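NDP-N-acetyl-D-galactosaminuronic acid dehydrogenase (Methanosarcina mazei Go1, PDB 3G79) probably oxidises UDP-N-acetyl-alpha-D-mannosamine to the corresponding uronate in an NAD-dependent reaction that consumes two NAD+ per sugar. Local coordinates at residues K296-Y299 against H300-G304; I321-L324 against A325-N329; L312-P315 against E316-S320; I224-A228 against T229-V233. All coordinates share one frame; numbering follows the deposited sequence.

Interaction 1: residues K296-Y299 against H300-G304; sequences KDTY and HLERG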
loop_
_atom_site.group_PDB
_atom_site.type_symbol
_atom_site.label_atom_id
_atom_site.label_comp_id
_atom_site.label_asym_id
_atom_site.label_seq_id
_atom_site.Cartn_x
_atom_site.Cartn_y
_atom_site.Cartn_z
ATOM N N LYS A 296 8.374 15.433 -3.088
ATOM C CA LYS A 296 7.809 16.669 -3.626
ATOM C C LYS A 296 6.502 16.474 -4.330
ATOM O O LYS A 296 5.710 17.400 -4.447
ATOM C CB LYS A 296 8.782 17.340 -4.583
ATOM C CG LYS A 296 9.647 18.300 -3.894
ATOM C CD LYS A 296 11.080 18.116 -4.289
ATOM C CE LYS A 296 11.390 18.654 -5.683
ATOM N NZ LYS A 296 12.772 19.220 -5.669
ATOM N N ASP A 297 6.287 15.275 -4.824
ATOM C CA ASP A 297 5.135 15.014 -5.640
ATOM C C ASP A 297 3.836 15.257 -4.885
ATOM O O ASP A 297 2.888 15.710 -5.482
ATOM C CB ASP A 297 5.201 13.585 -6.254
ATOM C CG ASP A 297 6.080 13.520 -7.534
ATOM O OD1 ASP A 297 6.755 14.523 -7.869
ATOM O OD2 ASP A 297 6.087 12.473 -8.225
ATOM N N THR A 298 3.751 14.997 -3.587
ATOM C CA THR A 298 2.409 15.057 -3.048
ATOM C C THR A 298 1.973 16.488 -2.924
ATOM O O THR A 298 0.792 16.752 -2.934
ATOM C CB THR A 298 2.133 14.224 -1.745
ATOM O OG1 THR A 298 1.960 15.081 -0.608
ATOM C CG2 THR A 298 3.151 13.193 -1.464
ATOM N N TYR A 299 2.926 17.412 -2.829
ATOM C CA TYR A 299 2.604 18.848 -2.858
ATOM C C TYR A 299 2.078 19.238 -4.199
ATOM O O TYR A 299 1.183 20.064 -4.257
ATOM C CB TYR A 299 3.770 19.762 -2.400
ATOM C CG TYR A 299 4.223 19.360 -1.017
ATOM C CD1 TYR A 299 3.338 19.407 0.079
ATOM C CD2 TYR A 299 5.498 18.831 -0.818
ATOM C CE1 TYR A 299 3.758 18.992 1.366
ATOM C CE2 TYR A 299 5.920 18.413 0.446
ATOM C CZ TYR A 299 5.045 18.491 1.530
ATOM O OH TYR A 299 5.483 18.036 2.738
ATOM N N HIS A 300 2.610 18.633 -5.259
ATOM C CA HIS A 300 2.005 18.757 -6.576
ATOM C C HIS A 300 0.549 18.245 -6.716
ATOM O O HIS A 300 -0.255 18.910 -7.371
ATOM C CB HIS A 300 2.904 18.156 -7.630
ATOM C CG HIS A 300 4.257 18.780 -7.655
ATOM N ND1 HIS A 300 5.421 18.053 -7.527
ATOM C CD2 HIS A 300 4.630 20.074 -7.776
ATOM C CE1 HIS A 300 6.455 18.871 -7.575
ATOM N NE2 HIS A 300 6.002 20.104 -7.705
ATOM N N LEU A 301 0.213 17.106 -6.096
ATOM C CA LEU A 301 -1.186 16.623 -6.055
ATOM C C LEU A 301 -2.059 17.603 -5.301
ATOM O O LEU A 301 -3.144 17.995 -5.756
ATOM C CB LEU A 301 -1.320 15.246 -5.369
ATOM C CG LEU A 301 -1.606 13.962 -6.141
ATOM C CD1 LEU A 301 -2.345 12.948 -5.235
ATOM C CD2 LEU A 301 -2.433 14.243 -7.355
ATOM N N GLU A 302 -1.580 17.978 -4.129
ATOM C CA GLU A 302 -2.268 18.958 -3.331
ATOM C C GLU A 302 -2.563 20.198 -4.121
ATOM O O GLU A 302 -3.723 20.545 -4.216
ATOM C CB GLU A 302 -1.516 19.266 -2.043
ATOM C CG GLU A 302 -1.261 18.053 -1.217
ATOM C CD GLU A 302 -2.526 17.197 -0.857
ATOM O OE1 GLU A 302 -3.679 17.663 -0.937
ATOM O OE2 GLU A 302 -2.348 16.037 -0.458
ATOM N N ARG A 303 -1.557 20.870 -4.702
ATOM C CA ARG A 303 -1.839 22.054 -5.522
ATOM C C ARG A 303 -2.784 21.635 -6.652
ATOM O O ARG A 303 -3.803 22.277 -6.878
ATOM C CB ARG A 303 -0.582 22.674 -6.104
ATOM C CG ARG A 303 -0.862 24.017 -6.777
ATOM C CD ARG A 303 0.281 24.509 -7.683
ATOM N NE ARG A 303 1.243 25.353 -6.982
ATOM C CZ ARG A 303 2.465 24.960 -6.621
ATOM N NH1 ARG A 303 2.875 23.717 -6.900
ATOM N NH2 ARG A 303 3.281 25.795 -5.960
ATOM N N GLY A 304 -2.466 20.523 -7.311
ATOM C CA GLY A 304 -3.275 20.005 -8.413
ATOM C C GLY A 304 -4.777 19.849 -8.163
ATOM O O GLY A 304 -5.590 20.120 -9.051
#
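The imidazole of His300 folds back beside Lys296 and Asp297, one turn earlier on the same helix. With CG anti to its own carbonyl carbon (chi1 -58°), the ring brings ND1 to 3.2 Å from Lys296 O, a contact at too poor an angle for a hydrogen bond. Asp297 OD1 comes no nearer than 3.8 Å to His300 ND1, and the carboxylate and ring planes are turned 62° apart. The other carboxylate oxygen, OD2, bonds to Asn239, while His300 NE2 makes weak hydrogen bonds to Glu120 and to Leu119 O.

Backbone bonds form the second group. His300 N reaches Lys296 O only weakly, at 3.4 Å, just past a kink at residues 298 and 299. Regular i to i+4 bonding then follows: Leu301 N to Asp297 O at 3.1 Å, Glu302 N to Thr298 O at 2.9 Å, and Arg303 N to Tyr299 O, almost straight at 176°. The helix they build, 293-305, belongs to the family's central domain and lies against helices 228-258 and 321-345.

The third kind of contact is close packing on a carbonyl. Glu302 CG sits 3.0 Å from Thr298 O, and the bend at chi2 turns the carboxylate toward Ser320, with OE1 bonded to Tyr255 OH of the second subunit. Arg303 leads outward to a salt bridge with Glu120.

Interaction 2: residues I321-L324 against A325-N329; sequences IYVL and ARKVN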
loop_
_atom_site.group_PDB
_atom_site.type_symbol
_atom_site.label_atom_id
_atom_site.label_comp_id
_atom_site.label_asym_id
_atom_site.label_seq_id
_atom_site.Cartn_x
_atom_site.Cartn_y
_atom_site.Cartn_z
ATOM N N ILE A 321 -4.217 12.340 3.738
ATOM C CA ILE A 321 -3.338 11.222 4.050
ATOM C C ILE A 321 -1.930 11.427 3.498
ATOM O O ILE A 321 -0.957 11.045 4.125
ATOM C CB ILE A 321 -3.907 9.896 3.509
ATOM C CG1 ILE A 321 -5.148 9.517 4.307
ATOM C CG2 ILE A 321 -2.904 8.798 3.645
ATOM C CD1 ILE A 321 -5.993 8.535 3.600
ATOM N N TYR A 322 -1.798 12.021 2.335
ATOM C CA TYR A 322 -0.458 12.036 1.733
ATOM C C TYR A 322 0.370 13.056 2.467
ATOM O O TYR A 322 1.539 12.818 2.751
ATOM C CB TYR A 322 -0.510 12.343 0.235
ATOM C CG TYR A 322 -1.622 11.625 -0.489
ATOM C CD1 TYR A 322 -1.796 10.221 -0.366
ATOM C CD2 TYR A 322 -2.481 12.322 -1.322
ATOM C CE1 TYR A 322 -2.816 9.539 -1.059
ATOM C CE2 TYR A 322 -3.507 11.656 -2.018
ATOM C CZ TYR A 322 -3.668 10.266 -1.883
ATOM O OH TYR A 322 -4.683 9.655 -2.594
ATOM N N VAL A 323 -0.260 14.171 2.835
ATOM C CA VAL A 323 0.434 15.273 3.518
ATOM C C VAL A 323 1.021 14.736 4.825
ATOM O O VAL A 323 2.161 15.054 5.180
ATOM C CB VAL A 323 -0.519 16.461 3.733
ATOM C CG1 VAL A 323 0.047 17.503 4.763
ATOM C CG2 VAL A 323 -0.854 17.121 2.391
ATOM N N LEU A 324 0.275 13.849 5.492
ATOM C CA LEU A 324 0.727 13.291 6.729
ATOM C C LEU A 324 1.656 12.111 6.542
ATOM O O LEU A 324 2.472 11.806 7.421
ATOM C CB LEU A 324 -0.447 13.068 7.670
ATOM C CG LEU A 324 -0.670 11.720 8.330
ATOM C CD1 LEU A 324 -1.006 11.823 9.827
ATOM C CD2 LEU A 324 -1.815 11.141 7.556
ATOM N N ALA A 325 1.638 11.500 5.371
ATOM C CA ALA A 325 2.792 10.651 4.998
ATOM C C ALA A 325 4.119 11.439 4.913
ATOM O O ALA A 325 5.170 10.988 5.409
ATOM C CB ALA A 325 2.546 9.948 3.707
ATOM N N ARG A 326 4.080 12.602 4.269
ATOM C CA ARG A 326 5.288 13.436 4.180
ATOM C C ARG A 326 5.853 13.763 5.575
ATOM O O ARG A 326 7.070 13.838 5.754
ATOM C CB ARG A 326 5.026 14.725 3.380
ATOM C CG ARG A 326 4.931 14.554 1.844
ATOM C CD ARG A 326 6.109 13.756 1.243
ATOM N NE ARG A 326 7.365 14.139 1.869
ATOM C CZ ARG A 326 8.369 13.324 2.121
ATOM N NH1 ARG A 326 8.353 12.028 1.784
ATOM N NH2 ARG A 326 9.433 13.821 2.690
ATOM N N LYS A 327 4.986 13.912 6.574
ATOM C CA LYS A 327 5.487 14.314 7.889
ATOM C C LYS A 327 6.084 13.149 8.685
ATOM O O LYS A 327 7.042 13.345 9.459
ATOM C CB LYS A 327 4.418 15.006 8.703
ATOM C CG LYS A 327 4.016 16.385 8.225
ATOM C CD LYS A 327 2.744 16.754 9.023
ATOM C CE LYS A 327 2.107 18.080 8.623
ATOM N NZ LYS A 327 0.720 18.037 9.127
ATOM N N VAL A 328 5.505 11.953 8.523
ATOM C CA VAL A 328 6.024 10.741 9.162
ATOM C C VAL A 328 7.454 10.573 8.627
ATOM O O VAL A 328 8.440 10.658 9.380
ATOM C CB VAL A 328 5.094 9.523 8.922
ATOM C CG1 VAL A 328 5.743 8.216 9.307
ATOM C CG2 VAL A 328 3.831 9.675 9.714
ATOM N N ASN A 329 7.567 10.453 7.318
ATOM C CA ASN A 329 8.846 10.296 6.661
ATOM C C ASN A 329 9.872 11.422 6.933
ATOM O O ASN A 329 11.074 11.128 7.071
ATOM C CB ASN A 329 8.607 10.088 5.167
ATOM C CG ASN A 329 7.975 8.719 4.852
ATOM O OD1 ASN A 329 8.040 7.772 5.658
ATOM N ND2 ASN A 329 7.367 8.609 3.667
#
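Val323 and Lys327 lie one turn apart on the opening of helix 321-345 and touch only loosely. Lys327 has CG anti to its carbonyl carbon (chi1 -70°), and its chain, extended beyond that, brings CE alone to 4.4 Å from Val323 CG1. On another flank, Val328 turns CG2 back to 3.4 Å from Leu324 O. Ala325 sets its methyl against the turn before, CB 3.2 Å from Tyr322 O, and Arg326 lays CB beside Val323 O before its chain bends away twice to salt bridges with Asp243 and Asp330. Tyr322 points away from the following turn; its ring packs on Leu301, and its OH bonds to Ala248 O of the second subunit.

Behind these side chains the first helical bonds are sound: Ala325 N to Ile321 O at 2.9 Å and Arg326 N to Tyr322 O at 3.0 Å. The next is slack, for Lys327 N is shared between Val323 O and Leu324 O, both 3.4 Å away and both weak. Val328 N to Leu324 O restores the normal pattern at 3.2 Å. Ile321 and Leu324 pack reciprocally against Leu324 and Ile321 of the second subunit, which places this part of the helix in the dimer interface. Cohesion within these two turns thus comes mainly from main-chain bonds, with little side-chain contact, leaving the polar ends of Tyr322 and Arg326 to tie the helix to the second subunit and to helix 228-258 respectively.

Interaction 3: residues L312-P315 against E316-S320; sequences LDYP and EGADS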
loop_
_atom_site.group_PDB
_atom_site.type_symbol
_atom_site.label_atom_id
_atom_site.label_comp_id
_atom_site.label_asym_id
_atom_site.label_seq_id
_atom_site.Cartn_x
_atom_site.Cartn_y
_atom_site.Cartn_z
ATOM N N LEU A 312 -13.857 19.654 -4.178
ATOM C CA LEU A 312 -13.322 18.496 -3.461
ATOM C C LEU A 312 -14.148 18.179 -2.214
ATOM O O LEU A 312 -14.308 19.027 -1.328
ATOM C CB LEU A 312 -11.872 18.715 -3.061
ATOM C CG LEU A 312 -11.306 17.564 -2.220
ATOM C CD1 LEU A 312 -11.125 16.263 -3.042
ATOM C CD2 LEU A 312 -10.032 17.955 -1.485
ATOM N N ASP A 313 -14.669 16.951 -2.175
ATOM C CA ASP A 313 -15.464 16.421 -1.090
ATOM C C ASP A 313 -14.515 15.554 -0.260
ATOM O O ASP A 313 -13.969 14.544 -0.741
ATOM C CB ASP A 313 -16.582 15.586 -1.709
ATOM C CG ASP A 313 -17.721 15.325 -0.769
ATOM O OD1 ASP A 313 -17.870 16.039 0.230
ATOM O OD2 ASP A 313 -18.512 14.416 -1.047
ATOM N N TYR A 314 -14.293 15.948 0.992
ATOM C CA TYR A 314 -13.256 15.313 1.825
ATOM C C TYR A 314 -13.690 15.443 3.270
ATOM O O TYR A 314 -14.386 16.393 3.613
ATOM C CB TYR A 314 -11.879 15.963 1.581
ATOM C CG TYR A 314 -10.763 15.118 2.115
ATOM C CD1 TYR A 314 -10.348 13.979 1.422
ATOM C CD2 TYR A 314 -10.156 15.409 3.335
ATOM C CE1 TYR A 314 -9.366 13.151 1.924
ATOM C CE2 TYR A 314 -9.175 14.592 3.842
ATOM C CZ TYR A 314 -8.775 13.467 3.102
ATOM O OH TYR A 314 -7.790 12.639 3.544
ATOM N N PRO A 315 -13.340 14.489 4.127
ATOM C CA PRO A 315 -14.014 14.703 5.422
ATOM C C PRO A 315 -13.497 15.922 6.215
ATOM O O PRO A 315 -12.339 16.307 6.072
ATOM C CB PRO A 315 -13.824 13.371 6.177
ATOM C CG PRO A 315 -12.743 12.615 5.422
ATOM C CD PRO A 315 -12.728 13.153 3.997
ATOM N N GLU A 316 -14.388 16.506 7.019
ATOM C CA GLU A 316 -14.205 17.762 7.724
ATOM C C GLU A 316 -13.009 17.750 8.701
ATOM O O GLU A 316 -12.848 16.817 9.494
ATOM C CB GLU A 316 -15.526 18.069 8.459
ATOM C CG GLU A 316 -15.539 19.267 9.425
ATOM C CD GLU A 316 -15.574 20.624 8.719
ATOM O OE1 GLU A 316 -15.205 20.699 7.510
ATOM O OE2 GLU A 316 -15.953 21.623 9.385
ATOM N N GLY A 317 -12.173 18.786 8.638
ATOM C CA GLY A 317 -10.975 18.850 9.464
ATOM C C GLY A 317 -9.766 18.306 8.725
ATOM O O GLY A 317 -8.803 19.048 8.479
ATOM N N ALA A 318 -9.789 17.008 8.386
ATOM C CA ALA A 318 -8.929 16.485 7.316
ATOM C C ALA A 318 -7.474 16.257 7.648
ATOM O O ALA A 318 -7.118 15.625 8.611
ATOM C CB ALA A 318 -9.012 17.416 6.085
ATOM N N ASP A 319 -6.631 16.847 6.827
ATOM C CA ASP A 319 -5.272 16.386 6.580
ATOM C C ASP A 319 -5.417 15.282 5.576
ATOM O O ASP A 319 -6.083 14.273 5.808
ATOM C CB ASP A 319 -4.511 15.964 7.836
ATOM C CG ASP A 319 -3.979 17.158 8.640
ATOM O OD1 ASP A 319 -4.508 18.292 8.462
ATOM O OD2 ASP A 319 -3.044 16.953 9.465
ATOM N N SER A 320 -4.881 15.574 4.402
ATOM C CA SER A 320 -4.696 14.634 3.352
ATOM C C SER A 320 -3.833 13.586 3.961
ATOM O O SER A 320 -2.822 13.892 4.629
ATOM C CB SER A 320 -3.935 15.314 2.245
ATOM O OG SER A 320 -3.378 14.399 1.318
#
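Tyr314 and Ala318 make the close part of this loop: the alanine CB meets the ring at its edge, 3.6 Å from CD2. The same methyl lies 3.5 Å from Pro315 O, while Pro315 CD rests over one ring face, near the rim. Because Tyr314 has CG anti to the backbone N (chi1 -165°), the ring reaches along the returning chain and brings OH to 3.3 Å from Asp319 O. That bond is unsettled, since the hydroxyl proton could instead go, in a weak bond, to Gln251 OE1 of the second subunit. An alanine for Tyr314 would remove the ring that spans the bend, and would probably leave the Ala318 methyl without its partner and the loop freer to move.

The outer side is loose. Glu316 and Gly317 are exposed, and the bend there has a weak bond from Ala318 N to Glu316 O at 3.3 Å. Gly317 has a positive phi (94°), where a side chain would jam against the preceding carbonyl. The loop joins helix 293-305 to helix 321-345: Ser320 is the N-cap of the latter, its OG bonded to Tyr322 N and to Glu302 of the former, while Tyr314 packs on Val328 of the second subunit.

Interaction 4: residues I224-A228 against T229-V233; sequences IPMSA and TAAEV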
loop_
_atom_site.group_PDB
_atom_site.type_symbol
_atom_site.label_atom_id
_atom_site.label_comp_id
_atom_site.label_asym_id
_atom_site.label_seq_id
_atom_site.Cartn_x
_atom_site.Cartn_y
_atom_site.Cartn_z
ATOM N N ILE A 224 -0.788 2.863 -22.368
ATOM C CA ILE A 224 -1.908 3.019 -21.420
ATOM C C ILE A 224 -2.522 4.368 -21.728
ATOM O O ILE A 224 -1.926 5.403 -21.400
ATOM C CB ILE A 224 -1.466 2.935 -19.950
ATOM C CG1 ILE A 224 -0.744 1.605 -19.680
ATOM C CG2 ILE A 224 -2.696 3.101 -19.007
ATOM C CD1 ILE A 224 -0.865 1.102 -18.215
ATOM N N PRO A 225 -3.682 4.369 -22.411
ATOM C CA PRO A 225 -4.262 5.630 -22.928
ATOM C C PRO A 225 -5.218 6.264 -21.907
ATOM O O PRO A 225 -6.010 5.543 -21.245
ATOM C CB PRO A 225 -5.028 5.173 -24.184
ATOM C CG PRO A 225 -5.517 3.702 -23.797
ATOM C CD PRO A 225 -4.551 3.191 -22.685
ATOM N N MET A 226 -5.125 7.592 -21.770
ATOM C CA MET A 226 -5.978 8.366 -20.846
ATOM C C MET A 226 -5.990 9.889 -21.215
ATOM O O MET A 226 -5.501 10.278 -22.272
ATOM C CB MET A 226 -5.524 8.129 -19.394
ATOM C CG MET A 226 -4.054 8.506 -19.043
ATOM S SD MET A 226 -3.340 8.139 -17.403
ATOM C CE MET A 226 -3.104 6.373 -17.575
ATOM N N SER A 227 -6.531 10.733 -20.341
ATOM C CA SER A 227 -6.510 12.171 -20.565
ATOM C C SER A 227 -5.109 12.667 -20.259
ATOM O O SER A 227 -4.386 12.028 -19.510
ATOM C CB SER A 227 -7.527 12.877 -19.653
ATOM O OG SER A 227 -7.061 12.831 -18.320
ATOM N N ALA A 228 -4.707 13.783 -20.831
ATOM C CA ALA A 228 -3.400 14.406 -20.513
ATOM C C ALA A 228 -3.229 14.649 -19.005
ATOM O O ALA A 228 -2.158 14.338 -18.415
ATOM C CB ALA A 228 -3.265 15.705 -21.259
ATOM N N THR A 229 -4.265 15.222 -18.388
ATOM C CA THR A 229 -4.231 15.526 -16.965
ATOM C C THR A 229 -4.075 14.243 -16.161
ATOM O O THR A 229 -3.356 14.238 -15.174
ATOM C CB THR A 229 -5.497 16.288 -16.502
ATOM O OG1 THR A 229 -5.601 17.531 -17.222
ATOM C CG2 THR A 229 -5.434 16.606 -15.016
ATOM N N ALA A 230 -4.725 13.160 -16.578
ATOM C CA ALA A 230 -4.616 11.875 -15.866
ATOM C C ALA A 230 -3.195 11.309 -15.990
ATOM O O ALA A 230 -2.663 10.726 -15.063
ATOM C CB ALA A 230 -5.623 10.910 -16.401
ATOM N N ALA A 231 -2.576 11.545 -17.140
ATOM C CA ALA A 231 -1.203 11.135 -17.381
ATOM C C ALA A 231 -0.303 11.812 -16.405
ATOM O O ALA A 231 0.501 11.169 -15.826
ATOM C CB ALA A 231 -0.756 11.450 -18.873
ATOM N N GLU A 232 -0.444 13.126 -16.227
ATOM C CA GLU A 232 0.416 13.905 -15.316
ATOM C C GLU A 232 0.262 13.480 -13.863
ATOM O O GLU A 232 1.242 13.430 -13.112
ATOM C CB GLU A 232 0.109 15.407 -15.411
ATOM C CG GLU A 232 0.582 16.125 -16.713
ATOM C CD GLU A 232 -0.244 17.355 -16.922
ATOM O OE1 GLU A 232 -1.319 17.419 -16.299
ATOM O OE2 GLU A 232 0.163 18.271 -17.620
ATOM N N VAL A 233 -0.975 13.216 -13.470
ATOM C CA VAL A 233 -1.303 12.736 -12.144
ATOM C C VAL A 233 -0.768 11.336 -11.892
ATOM O O VAL A 233 -0.352 11.012 -10.792
ATOM C CB VAL A 233 -2.815 12.816 -11.932
ATOM C CG1 VAL A 233 -3.252 12.063 -10.725
ATOM C CG2 VAL A 233 -3.192 14.290 -11.826
#
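Ser227 caps the helix that starts right after it: its OG accepts a hydrogen bond from Ala230 N at 2.9 Å, with an N-H...O angle of 149°. The hydroxyl gets there by taking the crowded position between backbone N and carbonyl carbon (chi1 71°), which also presses OG to 3.1 Å from Ala230 CB. A valine in place of Ser227 would have no acceptor to offer, and would probably leave Ala230 N without its capping bond at the first turn.

Main-chain bonds take over from there, Ala231 N to Ser227 O at 3.0 Å and Glu232 N to Ala228 O at the same length. Strand 223-227, at the edge of the mixed sheet that contains the Rossmann-type NAD-binding fold, pairs with strand 197-201 and runs directly, with no linker, into the serine-capped helix 228-258. The short strand and helix segments turn 114° between their directions, their axes approaching to 6.3 Å.

Apolar contact lines the inside of this corner. Met226, bent at its last torsion, lays SD 3.7 Å from Ala230 CB, and its CG is 4.4 Å from Ala231 CB; the sulfur also approaches the backbone, 3.5 Å from Ala231 N. Ile198 of the neighbouring strand packs on both Met226 and Ala231. Glu232 has its polar end elsewhere, its carboxylate oxygens accepting from Gly152 N in the loop before helix 154-166 and from Thr154 N at its first residue, while Ile261 of the second subunit packs on Ser227 and Thr229.

Interactions 2 and 4 are buried, interaction 1 partly so, and interaction 3 lies at the surface. Interactions 1 and 2 each stay within one helix, 293-305 and 321-345, and these helices touch where Tyr299 OH comes to 3.4 Å from Arg326 CB. The loop of interaction 3 joins them in the chain. Interaction 4 opens helix 228-258, and its Val233 packs on Leu301 of interaction 1, but it does not touch interactions 2 or 3. Main-chain bonds dominate interactions 1 and 2; in interaction 4 a serine cap and a methionine join them, and interaction 3 depends chiefly on one aromatic ring. All four meet the second subunit.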